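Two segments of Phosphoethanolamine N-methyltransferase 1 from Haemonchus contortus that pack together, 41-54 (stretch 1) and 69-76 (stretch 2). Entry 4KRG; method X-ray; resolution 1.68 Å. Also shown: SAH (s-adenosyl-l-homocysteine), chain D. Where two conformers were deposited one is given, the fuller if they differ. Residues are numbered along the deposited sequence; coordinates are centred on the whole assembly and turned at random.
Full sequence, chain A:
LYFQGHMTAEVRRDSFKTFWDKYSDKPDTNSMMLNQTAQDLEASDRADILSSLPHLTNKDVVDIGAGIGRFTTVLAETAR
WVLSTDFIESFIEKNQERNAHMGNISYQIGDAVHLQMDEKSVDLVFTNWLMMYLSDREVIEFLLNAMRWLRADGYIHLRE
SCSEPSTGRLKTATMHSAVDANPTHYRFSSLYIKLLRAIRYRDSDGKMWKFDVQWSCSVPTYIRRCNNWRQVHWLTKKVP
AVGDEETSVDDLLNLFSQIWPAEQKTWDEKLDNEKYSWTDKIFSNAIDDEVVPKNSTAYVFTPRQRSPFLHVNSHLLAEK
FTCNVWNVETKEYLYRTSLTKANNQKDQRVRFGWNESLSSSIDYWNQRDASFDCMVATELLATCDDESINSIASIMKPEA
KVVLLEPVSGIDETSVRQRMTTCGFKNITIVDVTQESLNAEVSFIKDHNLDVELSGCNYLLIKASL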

# COMPACT_ATOMS: atom_id res chain seq x y z
N LEU A 41 18.17 -7.99 8.40
CA LEU A 41 17.18 -7.19 7.67
C LEU A 41 17.27 -5.69 7.89
O LEU A 41 16.81 -4.93 7.05
CB LEU A 41 15.76 -7.63 8.05
CG LEU A 41 15.44 -9.11 8.22
CD1 LEU A 41 14.07 -9.25 8.83
CD2 LEU A 41 15.50 -9.82 6.89
N GLU A 42 17.85 -5.27 9.01
CA GLU A 42 17.66 -3.90 9.50
C GLU A 42 18.04 -2.76 8.53
O GLU A 42 17.24 -1.85 8.30
CB GLU A 42 18.35 -3.69 10.86
CG GLU A 42 17.86 -2.47 11.62
CD GLU A 42 18.53 -1.18 11.18
OE1 GLU A 42 19.77 -1.15 11.10
OE2 GLU A 42 17.81 -0.20 10.91
N ALA A 43 19.25 -2.81 7.98
CA ALA A 43 19.70 -1.70 7.14
C ALA A 43 18.92 -1.62 5.82
O ALA A 43 18.59 -0.53 5.34
CB ALA A 43 21.19 -1.81 6.88
N SER A 44 18.63 -2.78 5.24
CA SER A 44 17.90 -2.80 3.99
C SER A 44 16.46 -2.34 4.19
O SER A 44 15.93 -1.61 3.36
CB SER A 44 17.96 -4.18 3.33
OG SER A 44 17.39 -5.16 4.16
N ASP A 45 15.84 -2.75 5.29
CA ASP A 45 14.48 -2.30 5.60
C ASP A 45 14.45 -0.78 5.80
O ASP A 45 13.62 -0.08 5.23
CB ASP A 45 13.95 -3.01 6.85
CG ASP A 45 12.65 -2.41 7.35
OD1 ASP A 45 11.57 -2.89 6.94
OD2 ASP A 45 12.70 -1.47 8.17
N ARG A 46 15.38 -0.27 6.60
CA ARG A 46 15.43 1.15 6.90
C ARG A 46 15.60 1.97 5.62
O ARG A 46 14.92 2.99 5.43
CB ARG A 46 16.55 1.45 7.90
CG ARG A 46 16.86 2.91 8.05
CD ARG A 46 17.80 3.18 9.21
NE ARG A 46 18.77 2.11 9.43
CZ ARG A 46 19.97 2.06 8.88
NH1 ARG A 46 20.37 3.03 8.06
NH2 ARG A 46 20.79 1.05 9.15
N ALA A 47 16.46 1.50 4.72
CA ALA A 47 16.69 2.15 3.43
C ALA A 47 15.45 2.12 2.54
O ALA A 47 15.14 3.10 1.87
CB ALA A 47 17.89 1.54 2.73
N ASP A 48 14.74 0.99 2.53
CA ASP A 48 13.47 0.89 1.81
C ASP A 48 12.49 1.96 2.25
O ASP A 48 11.82 2.59 1.43
CB ASP A 48 12.81 -0.47 2.05
CG ASP A 48 13.51 -1.61 1.33
OD1 ASP A 48 14.29 -1.36 0.39
OD2 ASP A 48 13.25 -2.77 1.71
N ILE A 49 12.39 2.16 3.55
CA ILE A 49 11.47 3.14 4.11
C ILE A 49 11.96 4.57 3.88
O ILE A 49 11.24 5.42 3.36
CB ILE A 49 11.25 2.90 5.62
CG1 ILE A 49 10.59 1.54 5.86
CG2 ILE A 49 10.44 4.03 6.23
CD1 ILE A 49 9.22 1.36 5.22
N LEU A 50 13.21 4.83 4.26
CA LEU A 50 13.75 6.18 4.19
C LEU A 50 13.85 6.70 2.75
O LEU A 50 13.66 7.88 2.50
CB LEU A 50 15.08 6.28 4.93
CG LEU A 50 14.94 6.19 6.45
CD1 LEU A 50 16.28 6.27 7.12
CD2 LEU A 50 14.04 7.30 6.96
N SER A 51 14.13 5.80 1.80
CA SER A 51 14.24 6.23 0.41
C SER A 51 12.87 6.54 -0.19
O SER A 51 12.79 7.06 -1.30
CB SER A 51 14.96 5.18 -0.42
OG SER A 51 14.05 4.17 -0.81
N SER A 52 11.80 6.23 0.53
CA SER A 52 10.45 6.50 0.03
C SER A 52 9.94 7.86 0.48
O SER A 52 8.91 8.33 0.01
CB SER A 52 9.48 5.41 0.47
OG SER A 52 9.10 5.58 1.82
N LEU A 53 10.66 8.50 1.40
CA LEU A 53 10.24 9.79 1.95
C LEU A 53 10.63 10.97 1.06
O LEU A 53 11.58 10.91 0.29
CB LEU A 53 10.83 9.99 3.35
CG LEU A 53 10.50 8.95 4.41
CD1 LEU A 53 11.16 9.33 5.74
CD2 LEU A 53 9.01 8.81 4.58
N PRO A 54 9.87 12.07 1.17
CA PRO A 54 10.34 13.28 0.50
C PRO A 54 11.63 13.79 1.14
O PRO A 54 11.96 13.40 2.27
CB PRO A 54 9.20 14.28 0.73
CG PRO A 54 8.33 13.67 1.77
CD PRO A 54 8.51 12.21 1.71
N SAH D . 9.50 2.42 14.89
CA SAH D . 10.73 1.77 15.37
CB SAH D . 10.34 0.74 16.49
CG SAH D . 9.30 -0.29 16.04
SD SAH D . 8.64 -1.35 17.36
C SAH D . 11.46 1.13 14.27
O SAH D . 10.84 0.63 13.34
OXT SAH D . 12.62 0.82 14.44
C5' SAH D . 7.43 -0.34 18.24
C4' SAH D . 7.86 0.83 18.93
O4' SAH D . 6.73 1.71 19.15
C3' SAH D . 8.40 0.50 20.27
O3' SAH D . 9.49 1.34 20.55
C2' SAH D . 7.31 0.80 21.18
O2' SAH D . 7.79 1.12 22.45
C1' SAH D . 6.65 1.96 20.52
N9 SAH D . 5.22 2.16 20.94
C8 SAH D . 4.20 1.31 20.80
N7 SAH D . 3.09 1.95 21.17
C5 SAH D . 3.39 3.20 21.54
C6 SAH D . 2.64 4.29 22.01
N6 SAH D . 1.28 4.20 22.18
N1 SAH D . 3.29 5.44 22.28
C2 SAH D . 4.60 5.55 22.12
N3 SAH D . 5.35 4.53 21.68
C4 SAH D . 4.77 3.35 21.38
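Stretch 2 69-76: GRFTTVLA

How does stretch 2 lie on stretch 1? Gly-69 leads in from a loop with a positive phi of 86°, a value glycine tolerates easily, and a helix then carries the chain through Val-74 and Leu-75 and beyond. The two helices run in broadly the same N-to-C direction, their axes 50° apart (signed crossing angle -50°), and the two axes come no closer than 10.8 Å. The backbones are nearest at Arg-46 and Phe-71, whose CA atoms lie 6.9 Å apart.

What does Arg-70 do? With chi1 p and chi2 and chi3 t, its side chain reaches out to two acids three residues apart on the first helix, Glu-42 and Asp-45. Arg-70 NH1 donates to Glu-42 OE2 at 2.8 Å, and Arg-70 NH2 makes a weak, longer bond to Asp-45 OD2 at 3.3 Å; both belong to salt bridges. The same guanidinium holds the ligand carboxylate, with Arg-70 NE 2.6 Å from SAH OXT. Glu-42 OE2 also accepts from Arg-46 NE at 2.9 Å, so one carboxylate oxygen joins two arginines.

Where does the ring of Phe-71 go? It is a knob in a hole formed by Asp-45, Arg-46, Ile-49 and Leu-50. Phe-71 CE1 lies 3.7 Å from Ile-49 CB, while Phe-71 CD1 lies 3.7 Å from Leu-50 CG, which meets the ring at its edge. SAH O also approaches the edge, 3.4 Å from Phe-71 CE2.

What closes the contact after Phe-71? Thr-72 points away and Thr-73 sideways, and neither touches stretch 1; contact resumes at Val-74. Val-74 points toward stretch 1, its CB 3.5 Å from Leu-50 CD1. Leu-75 CD2 then packs 3.7 Å from both Leu-50 CD2 and Leu-53 CD1, extending the apolar contact into the type I turn from Leu-50 to Leu-53. Ala-76 lies out of reach.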

# COMPACT_ATOMS: atom_id res chain seq x y z
N GLY A 69 15.66 4.41 17.93
CA GLY A 69 15.86 5.52 17.03
C GLY A 69 16.58 5.25 15.73
O GLY A 69 17.22 6.15 15.19
N ARG A 70 16.49 4.03 15.21
CA ARG A 70 17.22 3.71 13.98
C ARG A 70 16.82 4.59 12.79
O ARG A 70 17.63 4.84 11.91
CB ARG A 70 17.16 2.22 13.66
CG ARG A 70 15.78 1.67 13.50
CD ARG A 70 15.77 0.15 13.42
NE ARG A 70 14.45 -0.28 12.97
CZ ARG A 70 14.13 -0.60 11.72
NH1 ARG A 70 15.03 -0.57 10.75
NH2 ARG A 70 12.89 -0.95 11.45
N PHE A 71 15.58 5.06 12.76
CA PHE A 71 15.18 6.03 11.74
C PHE A 71 15.56 7.45 12.14
O PHE A 71 16.01 8.23 11.30
CB PHE A 71 13.67 5.94 11.48
CG PHE A 71 13.25 4.68 10.80
CD1 PHE A 71 13.54 4.48 9.46
CD2 PHE A 71 12.56 3.70 11.49
CE1 PHE A 71 13.14 3.31 8.81
CE2 PHE A 71 12.16 2.53 10.85
CZ PHE A 71 12.46 2.34 9.51
N THR A 72 15.36 7.78 13.42
CA THR A 72 15.70 9.11 13.94
C THR A 72 17.12 9.48 13.57
O THR A 72 17.38 10.60 13.13
CB THR A 72 15.53 9.16 15.48
OG1 THR A 72 14.14 9.13 15.80
CG2 THR A 72 16.14 10.43 16.05
N THR A 73 18.02 8.52 13.71
CA THR A 73 19.43 8.72 13.40
C THR A 73 19.65 9.28 11.99
O THR A 73 20.41 10.22 11.81
CB THR A 73 20.21 7.40 13.57
OG1 THR A 73 20.17 7.01 14.95
CG2 THR A 73 21.65 7.58 13.15
N VAL A 74 18.96 8.70 11.01
CA VAL A 74 19.14 9.12 9.63
C VAL A 74 18.25 10.31 9.27
O VAL A 74 18.65 11.17 8.48
CB VAL A 74 18.91 7.95 8.65
CG1 VAL A 74 19.18 8.38 7.21
CG2 VAL A 74 19.82 6.77 9.00
N LEU A 75 17.06 10.38 9.86
CA LEU A 75 16.15 11.50 9.61
C LEU A 75 16.79 12.84 9.97
O LEU A 75 16.68 13.81 9.22
CB LEU A 75 14.83 11.32 10.38
CG LEU A 75 13.88 10.19 9.96
CD1 LEU A 75 12.79 9.99 11.02
CD2 LEU A 75 13.24 10.48 8.61
N ALA A 76 17.47 12.88 11.11
CA ALA A 76 18.11 14.10 11.58
C ALA A 76 19.33 14.51 10.75
O ALA A 76 19.89 15.58 10.98
CB ALA A 76 18.49 13.97 13.04